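Local coordinates for hypothetical protein PH1313 (Pyrococcus horikoshii, PDB 1VBK) that is of unproven function but probably binds RNA and ATP, as a THUMP-domain relative of the thiamine-biosynthesis and tRNA-modifying protein ThiI, at residues Ser15-Asn29 with Trp171-Ile183. Numbering follows the deposited sequence.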
ATOM      1  N   SER A  15      -1.354  -6.806  15.767  1.00 49.28           N
ATOM      2  CA  SER A  15      -2.112  -6.484  14.570  1.00 46.83           C
ATOM      3  C   SER A  15      -2.011  -4.981  14.382  1.00 45.64           C
ATOM      4  O   SER A  15      -2.281  -4.218  15.308  1.00 46.25           O
ATOM      5  CB  SER A  15      -3.578  -6.885  14.732  1.00 45.87           C
ATOM      6  OG  SER A  15      -4.344  -6.434  13.630  1.00 44.68           O
ATOM      7  N   ARG A  16      -1.614  -4.548  13.192  1.00 44.07           N
ATOM      8  CA  ARG A  16      -1.495  -3.121  12.935  1.00 42.87           C
ATOM      9  C   ARG A  16      -2.867  -2.453  12.993  1.00 40.09           C
ATOM     10  O   ARG A  16      -2.966  -1.234  13.126  1.00 39.69           O
ATOM     11  CB  ARG A  16      -0.856  -2.874  11.565  1.00 45.89           C
ATOM     12  CG  ARG A  16      -1.756  -3.191  10.381  1.00 48.41           C
ATOM     13  CD  ARG A  16      -1.076  -2.811   9.075  1.00 51.24           C
ATOM     14  NE  ARG A  16      -1.992  -2.873   7.941  1.00 53.78           N
ATOM     15  CZ  ARG A  16      -1.659  -2.549   6.695  1.00 55.87           C
ATOM     16  NH1 ARG A  16      -0.425  -2.139   6.420  1.00 56.46           N
ATOM     17  NH2 ARG A  16      -2.557  -2.633   5.724  1.00 56.53           N
ATOM     18  N   GLN A  17      -3.926  -3.255  12.900  1.00 37.79           N
ATOM     19  CA  GLN A  17      -5.291  -2.732  12.933  1.00 35.09           C
ATOM     20  C   GLN A  17      -5.866  -2.636  14.341  1.00 32.09           C
ATOM     21  O   GLN A  17      -5.420  -3.329  15.252  1.00 31.45           O
ATOM     22  CB  GLN A  17      -6.219  -3.613  12.086  1.00 36.43           C
ATOM     23  CG  GLN A  17      -6.101  -3.403  10.589  1.00 40.40           C
ATOM     24  CD  GLN A  17      -6.539  -2.014  10.152  1.00 41.70           C
ATOM     25  OE1 GLN A  17      -7.042  -1.233  10.956  1.00 43.79           O
ATOM     26  NE2 GLN A  17      -6.346  -1.701   8.875  1.00 44.52           N
ATOM     27  N   THR A  18      -6.855  -1.767  14.515  1.00 29.25           N
ATOM     28  CA  THR A  18      -7.507  -1.629  15.810  1.00 27.17           C
ATOM     29  C   THR A  18      -8.415  -2.847  15.911  1.00 26.10           C
ATOM     30  O   THR A  18      -8.687  -3.498  14.904  1.00 25.21           O
ATOM     31  CB  THR A  18      -8.381  -0.361  15.884  1.00 26.52           C
ATOM     32  OG1 THR A  18      -9.427  -0.443  14.909  1.00 25.26           O
ATOM     33  CG2 THR A  18      -7.547   0.877  15.622  1.00 25.59           C
ATOM     34  N   ARG A  19      -8.877  -3.163  17.115  1.00 26.92           N
ATOM     35  CA  ARG A  19      -9.760  -4.310  17.295  1.00 26.66           C
ATOM     36  C   ARG A  19     -10.988  -4.215  16.390  1.00 25.61           C
ATOM     37  O   ARG A  19     -11.384  -5.202  15.762  1.00 23.20           O
ATOM     38  CB  ARG A  19     -10.212  -4.409  18.758  1.00 29.49           C
ATOM     39  CG  ARG A  19     -11.427  -5.306  18.966  1.00 32.02           C
ATOM     40  CD  ARG A  19     -11.878  -5.350  20.423  1.00 36.86           C
ATOM     41  NE  ARG A  19     -11.020  -6.200  21.245  1.00 41.05           N
ATOM     42  CZ  ARG A  19     -10.921  -7.520  21.115  1.00 42.74           C
ATOM     43  NH1 ARG A  19     -11.630  -8.159  20.193  1.00 42.92           N
ATOM     44  NH2 ARG A  19     -10.117  -8.209  21.915  1.00 43.07           N
ATOM     45  N   SER A  20     -11.586  -3.027  16.324  1.00 23.27           N
ATOM     46  CA  SER A  20     -12.780  -2.824  15.507  1.00 23.29           C
ATOM     47  C   SER A  20     -12.596  -3.155  14.031  1.00 21.29           C
ATOM     48  O   SER A  20     -13.459  -3.800  13.429  1.00 19.79           O
ATOM     49  CB  SER A  20     -13.282  -1.387  15.648  1.00 25.45           C
ATOM     50  OG  SER A  20     -13.720  -1.144  16.973  1.00 32.87           O
ATOM     51  N   TRP A  21     -11.492  -2.710  13.435  1.00 21.47           N
ATOM     52  CA  TRP A  21     -11.257  -3.007  12.025  1.00 19.04           C
ATOM     53  C   TRP A  21     -10.885  -4.473  11.844  1.00 19.14           C
ATOM     54  O   TRP A  21     -11.246  -5.098  10.845  1.00 17.67           O
ATOM     55  CB  TRP A  21     -10.170  -2.094  11.452  1.00 20.65           C
ATOM     56  CG  TRP A  21     -10.719  -0.746  11.119  1.00 23.24           C
ATOM     57  CD1 TRP A  21     -10.446   0.437  11.749  1.00 23.26           C
ATOM     58  CD2 TRP A  21     -11.714  -0.457  10.133  1.00 24.07           C
ATOM     59  NE1 TRP A  21     -11.220   1.445  11.217  1.00 23.33           N
ATOM     60  CE2 TRP A  21     -12.005   0.923  10.224  1.00 23.31           C
ATOM     61  CE3 TRP A  21     -12.392  -1.233   9.181  1.00 23.83           C
ATOM     62  CZ2 TRP A  21     -12.946   1.544   9.399  1.00 24.51           C
ATOM     63  CZ3 TRP A  21     -13.328  -0.612   8.361  1.00 26.18           C
ATOM     64  CH2 TRP A  21     -13.595   0.763   8.476  1.00 25.15           C
ATOM     65  N   PHE A  22     -10.168  -5.019  12.820  1.00 19.71           N
ATOM     66  CA  PHE A  22      -9.780  -6.423  12.785  1.00 20.44           C
ATOM     67  C   PHE A  22     -11.058  -7.259  12.671  1.00 20.11           C
ATOM     68  O   PHE A  22     -11.157  -8.151  11.828  1.00 20.46           O
ATOM     69  CB  PHE A  22      -9.013  -6.779  14.070  1.00 20.00           C
ATOM     70  CG  PHE A  22      -8.620  -8.233  14.176  1.00 20.89           C
ATOM     71  CD1 PHE A  22      -9.575  -9.216  14.426  1.00 21.05           C
ATOM     72  CD2 PHE A  22      -7.289  -8.615  14.043  1.00 20.73           C
ATOM     73  CE1 PHE A  22      -9.211 -10.562  14.541  1.00 20.41           C
ATOM     74  CE2 PHE A  22      -6.917  -9.954  14.157  1.00 20.65           C
ATOM     75  CZ  PHE A  22      -7.881 -10.928  14.406  1.00 21.05           C
ATOM     76  N   GLU A  23     -12.044  -6.944  13.508  1.00 19.90           N
ATOM     77  CA  GLU A  23     -13.306  -7.675  13.519  1.00 19.43           C
ATOM     78  C   GLU A  23     -14.132  -7.488  12.243  1.00 20.07           C
ATOM     79  O   GLU A  23     -14.713  -8.446  11.732  1.00 18.74           O
ATOM     80  CB  GLU A  23     -14.126  -7.276  14.755  1.00 20.30           C
ATOM     81  CG  GLU A  23     -13.405  -7.596  16.069  1.00 20.52           C
ATOM     82  CD  GLU A  23     -14.138  -7.100  17.303  1.00 23.08           C
ATOM     83  OE1 GLU A  23     -14.642  -5.957  17.282  1.00 24.42           O
ATOM     84  OE2 GLU A  23     -14.198  -7.849  18.303  1.00 23.64           O
ATOM     85  N   LYS A  24     -14.188  -6.266  11.724  1.00 18.77           N
ATOM     86  CA  LYS A  24     -14.950  -6.016  10.502  1.00 18.78           C
ATOM     87  C   LYS A  24     -14.368  -6.763   9.311  1.00 17.84           C
ATOM     88  O   LYS A  24     -15.106  -7.312   8.490  1.00 18.78           O
ATOM     89  CB  LYS A  24     -14.993  -4.520  10.199  1.00 20.08           C
ATOM     90  CG  LYS A  24     -15.880  -3.752  11.160  1.00 22.35           C
ATOM     91  CD  LYS A  24     -15.901  -2.273  10.849  1.00 24.25           C
ATOM     92  CE  LYS A  24     -16.860  -1.556  11.782  1.00 26.74           C
ATOM     93  NZ  LYS A  24     -16.871  -0.099  11.513  1.00 30.22           N
ATOM     94  N   ILE A  25     -13.044  -6.784   9.220  1.00 17.01           N
ATOM     95  CA  ILE A  25     -12.359  -7.465   8.125  1.00 18.05           C
ATOM     96  C   ILE A  25     -12.551  -8.980   8.251  1.00 17.63           C
ATOM     97  O   ILE A  25     -12.773  -9.678   7.257  1.00 16.62           O
ATOM     98  CB  ILE A  25     -10.854  -7.100   8.125  1.00 18.27           C
ATOM     99  CG1 ILE A  25     -10.685  -5.607   7.819  1.00 20.06           C
ATOM    100  CG2 ILE A  25     -10.111  -7.931   7.101  1.00 19.13           C
ATOM    101  CD1 ILE A  25      -9.246  -5.099   7.938  1.00 21.60           C
ATOM    102  N   LEU A  26     -12.487  -9.487   9.478  1.00 17.21           N
ATOM    103  CA  LEU A  26     -12.683 -10.919   9.700  1.00 17.45           C
ATOM    104  C   LEU A  26     -14.120 -11.333   9.356  1.00 17.05           C
ATOM    105  O   LEU A  26     -14.337 -12.379   8.744  1.00 15.68           O
ATOM    106  CB  LEU A  26     -12.357 -11.288  11.150  1.00 16.77           C
ATOM    107  CG  LEU A  26     -12.573 -12.748  11.578  1.00 16.72           C
ATOM    108  CD1 LEU A  26     -11.873 -13.699  10.614  1.00 16.80           C
ATOM    109  CD2 LEU A  26     -12.039 -12.933  12.997  1.00 17.05           C
ATOM    110  N   MET A  27     -15.103 -10.517   9.736  1.00 16.79           N
ATOM    111  CA  MET A  27     -16.491 -10.852   9.416  1.00 18.25           C
ATOM    112  C   MET A  27     -16.696 -10.822   7.909  1.00 18.90           C
ATOM    113  O   MET A  27     -17.483 -11.597   7.369  1.00 20.00           O
ATOM    114  CB  MET A  27     -17.469  -9.880  10.087  1.00 17.61           C
ATOM    115  CG  MET A  27     -17.569 -10.061  11.588  1.00 18.73           C
ATOM    116  SD  MET A  27     -18.943  -9.159  12.301  1.00 20.11           S
ATOM    117  CE  MET A  27     -18.192  -7.521  12.467  1.00 20.35           C
ATOM    118  N   ASN A  28     -15.990  -9.915   7.237  1.00 18.77           N
ATOM    119  CA  ASN A  28     -16.080  -9.795   5.782  1.00 19.64           C
ATOM    120  C   ASN A  28     -15.601 -11.092   5.138  1.00 18.18           C
ATOM    121  O   ASN A  28     -16.247 -11.633   4.245  1.00 17.92           O
ATOM    122  CB  ASN A  28     -15.206  -8.643   5.282  1.00 21.00           C
ATOM    123  CG  ASN A  28     -15.135  -8.587   3.767  1.00 24.93           C
ATOM    124  OD1 ASN A  28     -16.064  -8.126   3.109  1.00 24.94           O
ATOM    125  ND2 ASN A  28     -14.037  -9.078   3.207  1.00 22.13           N
ATOM    126  N   ASN A  29     -14.457 -11.585   5.601  1.00 16.38           N
ATOM    127  CA  ASN A  29     -13.884 -12.811   5.070  1.00 16.71           C
ATOM    128  C   ASN A  29     -14.755 -14.028   5.383  1.00 16.95           C
ATOM    129  O   ASN A  29     -14.849 -14.956   4.581  1.00 17.99           O
ATOM    130  CB  ASN A  29     -12.466 -12.993   5.620  1.00 16.53           C
ATOM    131  CG  ASN A  29     -11.555 -11.824   5.265  1.00 16.70           C
ATOM    132  OD1 ASN A  29     -11.874 -11.028   4.373  1.00 17.17           O
ATOM    133  ND2 ASN A  29     -10.415 -11.719   5.948  1.00 14.58           N
ATOM    134  N   TRP A 171      -6.684 -21.880  12.100  1.00 21.10           N
ATOM    135  CA  TRP A 171      -5.293 -21.754  11.681  1.00 22.91           C
ATOM    136  C   TRP A 171      -4.560 -20.650  12.407  1.00 24.30           C
ATOM    137  O   TRP A 171      -3.342 -20.535  12.299  1.00 26.85           O
ATOM    138  CB  TRP A 171      -5.202 -21.489  10.176  1.00 23.49           C
ATOM    139  CG  TRP A 171      -5.119 -22.734   9.359  1.00 21.99           C
ATOM    140  CD1 TRP A 171      -6.153 -23.440   8.823  1.00 23.44           C
ATOM    141  CD2 TRP A 171      -3.925 -23.436   9.006  1.00 22.65           C
ATOM    142  NE1 TRP A 171      -5.677 -24.543   8.154  1.00 24.14           N
ATOM    143  CE2 TRP A 171      -4.311 -24.563   8.251  1.00 23.82           C
ATOM    144  CE3 TRP A 171      -2.563 -23.221   9.257  1.00 23.19           C
ATOM    145  CZ2 TRP A 171      -3.385 -25.475   7.741  1.00 22.72           C
ATOM    146  CZ3 TRP A 171      -1.640 -24.130   8.749  1.00 24.52           C
ATOM    147  CH2 TRP A 171      -2.058 -25.242   7.999  1.00 23.47           C
ATOM    148  N   GLY A 172      -5.295 -19.836  13.154  1.00 24.13           N
ATOM    149  CA  GLY A 172      -4.663 -18.733  13.846  1.00 22.78           C
ATOM    150  C   GLY A 172      -4.257 -17.722  12.791  1.00 23.50           C
ATOM    151  O   GLY A 172      -4.938 -17.586  11.768  1.00 22.53           O
ATOM    152  N   GLY A 173      -3.152 -17.020  13.018  1.00 22.32           N
ATOM    153  CA  GLY A 173      -2.712 -16.033  12.046  1.00 22.37           C
ATOM    154  C   GLY A 173      -3.517 -14.749  12.149  1.00 23.39           C
ATOM    155  O   GLY A 173      -4.070 -14.441  13.209  1.00 23.82           O
ATOM    156  N   LEU A 174      -3.593 -14.002  11.050  1.00 21.47           N
ATOM    157  CA  LEU A 174      -4.329 -12.739  11.029  1.00 21.17           C
ATOM    158  C   LEU A 174      -5.282 -12.711   9.836  1.00 20.61           C
ATOM    159  O   LEU A 174      -5.011 -13.312   8.801  1.00 21.41           O
ATOM    160  CB  LEU A 174      -3.343 -11.568  10.957  1.00 21.13           C
ATOM    161  CG  LEU A 174      -2.371 -11.461  12.144  1.00 24.38           C
ATOM    162  CD1 LEU A 174      -1.286 -10.440  11.841  1.00 24.94           C
ATOM    163  CD2 LEU A 174      -3.133 -11.063  13.412  1.00 24.69           C
ATOM    164  N   PRO A 175      -6.420 -12.015   9.969  1.00 20.95           N
ATOM    165  CA  PRO A 175      -7.386 -11.948   8.868  1.00 19.48           C
ATOM    166  C   PRO A 175      -6.776 -11.384   7.583  1.00 19.65           C
ATOM    167  O   PRO A 175      -6.043 -10.400   7.618  1.00 18.61           O
ATOM    168  CB  PRO A 175      -8.490 -11.049   9.427  1.00 21.46           C
ATOM    169  CG  PRO A 175      -8.373 -11.229  10.919  1.00 19.66           C
ATOM    170  CD  PRO A 175      -6.885 -11.237  11.127  1.00 18.54           C
ATOM    171  N   ILE A 176      -7.081 -12.016   6.453  1.00 19.96           N
ATOM    172  CA  ILE A 176      -6.567 -11.555   5.167  1.00 20.09           C
ATOM    173  C   ILE A 176      -7.042 -10.121   4.946  1.00 20.55           C
ATOM    174  O   ILE A 176      -8.234  -9.833   5.036  1.00 18.14           O
ATOM    175  CB  ILE A 176      -7.078 -12.448   4.010  1.00 20.40           C
ATOM    176  CG1 ILE A 176      -6.457 -13.845   4.127  1.00 21.02           C
ATOM    177  CG2 ILE A 176      -6.737 -11.815   2.657  1.00 21.99           C
ATOM    178  CD1 ILE A 176      -6.825 -14.789   3.010  1.00 19.19           C
ATOM    179  N   GLY A 177      -6.101  -9.225   4.669  1.00 21.33           N
ATOM    180  CA  GLY A 177      -6.461  -7.836   4.446  1.00 22.32           C
ATOM    181  C   GLY A 177      -6.071  -6.892   5.571  1.00 23.07           C
ATOM    182  O   GLY A 177      -5.972  -5.686   5.356  1.00 25.02           O
ATOM    183  N   THR A 178      -5.846  -7.425   6.769  1.00 22.11           N
ATOM    184  CA  THR A 178      -5.475  -6.583   7.903  1.00 21.86           C
ATOM    185  C   THR A 178      -4.019  -6.131   7.850  1.00 23.21           C
ATOM    186  O   THR A 178      -3.637  -5.179   8.531  1.00 23.80           O
ATOM    187  CB  THR A 178      -5.702  -7.310   9.250  1.00 22.63           C
ATOM    188  OG1 THR A 178      -4.948  -8.530   9.271  1.00 22.78           O
ATOM    189  CG2 THR A 178      -7.174  -7.613   9.450  1.00 19.49           C
ATOM    190  N   GLU A 179      -3.205  -6.804   7.043  1.00 23.84           N
ATOM    191  CA  GLU A 179      -1.797  -6.437   6.949  1.00 26.39           C
ATOM    192  C   GLU A 179      -1.337  -5.999   5.560  1.00 27.10           C
ATOM    193  O   GLU A 179      -0.178  -6.188   5.201  1.00 29.80           O
ATOM    194  CB  GLU A 179      -0.918  -7.587   7.446  1.00 25.04           C
ATOM    195  CG  GLU A 179      -1.082  -7.926   8.932  1.00 28.11           C
ATOM    196  CD  GLU A 179      -0.711  -6.776   9.864  1.00 30.82           C
ATOM    197  OE1 GLU A 179       0.314  -6.100   9.613  1.00 30.67           O
ATOM    198  OE2 GLU A 179      -1.435  -6.556  10.859  1.00 31.81           O
ATOM    199  N   GLY A 180      -2.243  -5.421   4.779  1.00 27.21           N
ATOM    200  CA  GLY A 180      -1.866  -4.939   3.462  1.00 27.65           C
ATOM    201  C   GLY A 180      -2.005  -5.896   2.292  1.00 28.30           C
ATOM    202  O   GLY A 180      -2.499  -7.020   2.430  1.00 26.56           O
ATOM    203  N   ARG A 181      -1.546  -5.437   1.129  1.00 25.17           N
ATOM    204  CA  ARG A 181      -1.623  -6.214  -0.100  1.00 24.16           C
ATOM    205  C   ARG A 181      -0.267  -6.367  -0.787  1.00 22.30           C
ATOM    206  O   ARG A 181       0.498  -5.410  -0.898  1.00 20.03           O
ATOM    207  CB  ARG A 181      -2.614  -5.548  -1.058  1.00 26.17           C
ATOM    208  CG  ARG A 181      -2.502  -5.989  -2.507  1.00 25.19           C
ATOM    209  CD  ARG A 181      -3.402  -5.141  -3.384  1.00 26.63           C
ATOM    210  NE  ARG A 181      -4.809  -5.430  -3.133  1.00 26.58           N
ATOM    211  CZ  ARG A 181      -5.817  -4.659  -3.521  1.00 23.95           C
ATOM    212  NH1 ARG A 181      -5.582  -3.531  -4.179  1.00 22.53           N
ATOM    213  NH2 ARG A 181      -7.065  -5.030  -3.272  1.00 23.32           N
ATOM    214  N   MET A 182       0.014  -7.578  -1.254  1.00 20.22           N
ATOM    215  CA  MET A 182       1.268  -7.873  -1.941  1.00 20.40           C
ATOM    216  C   MET A 182       0.984  -8.777  -3.128  1.00 20.26           C
ATOM    217  O   MET A 182      -0.090  -9.365  -3.222  1.00 19.14           O
ATOM    218  CB  MET A 182       2.231  -8.619  -1.012  1.00 21.53           C
ATOM    219  CG  MET A 182       2.558  -7.921   0.289  1.00 20.28           C
ATOM    220  SD  MET A 182       3.815  -8.860   1.161  1.00 21.50           S
ATOM    221  CE  MET A 182       4.143  -7.792   2.552  1.00 22.28           C
ATOM    222  N   ILE A 183       1.936  -8.873  -4.051  1.00 21.01           N
ATOM    223  CA  ILE A 183       1.764  -9.781  -5.175  1.00 21.14           C
ATOM    224  C   ILE A 183       2.621 -10.975  -4.798  1.00 22.44           C
ATOM    225  O   ILE A 183       3.622 -10.828  -4.092  1.00 22.51           O
ATOM    226  CB  ILE A 183       2.279  -9.206  -6.525  1.00 23.86           C
ATOM    227  CG1 ILE A 183       3.770  -8.879  -6.425  1.00 26.43           C
ATOM    228  CG2 ILE A 183       1.455  -7.991  -6.926  1.00 23.75           C
ATOM    229  CD1 ILE A 183       4.406  -8.493  -7.758  1.00 29.40           C
TER
HETATM  230  O   HOH W   1      -3.667  -7.951  11.631  1.00 35.72           O
HETATM  231  O   HOH W   2      -9.045 -14.195   6.904  1.00 19.23           O
HETATM  232  O   HOH W   3     -10.384  -8.890   3.470  1.00 28.42           O
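Helix-to-linker packing joins the first helix of the ferredoxin-like region, through Phe22, Ile25 and Asn29, to residues 174-180, which lead into strand 181-185 of the five-stranded parallel sheet. Pro175 lies over the Phe22 ring: its CG is 3.8 Å from the ring centroid and 20° off the normal, a CH-pi contact, while Leu174 CD2 meets the ring edge. One turn on, Ile25 CD1 rests 3.6 Å from Thr178 CG2. Farther along the helix, Asn29 ND2 donates to Ile176 O at 3.0 Å (165°), in the carbonyl plane and on a lone pair; CG beside the backbone N (chi1 -59°) directs the amide there, and a water also links ND2 to Ile176 N. A leucine in place of Asn29 would probably leave Ile176 O without this donor and break that water bridge. At the loop end, Arg16 N donates to the syn lone pair of Glu179 OE2 at 3.1 Å, and the Arg16 guanidinium lies with one face over Glu179 C. A second water joins Ser15 OG, Thr178 OG1 and Glu179 OE2. Amide-to-carbonyl and N-H-to-carboxylate bonds flanking the apolar patch imply that directional bonding, as well as packing, sets the linker in place.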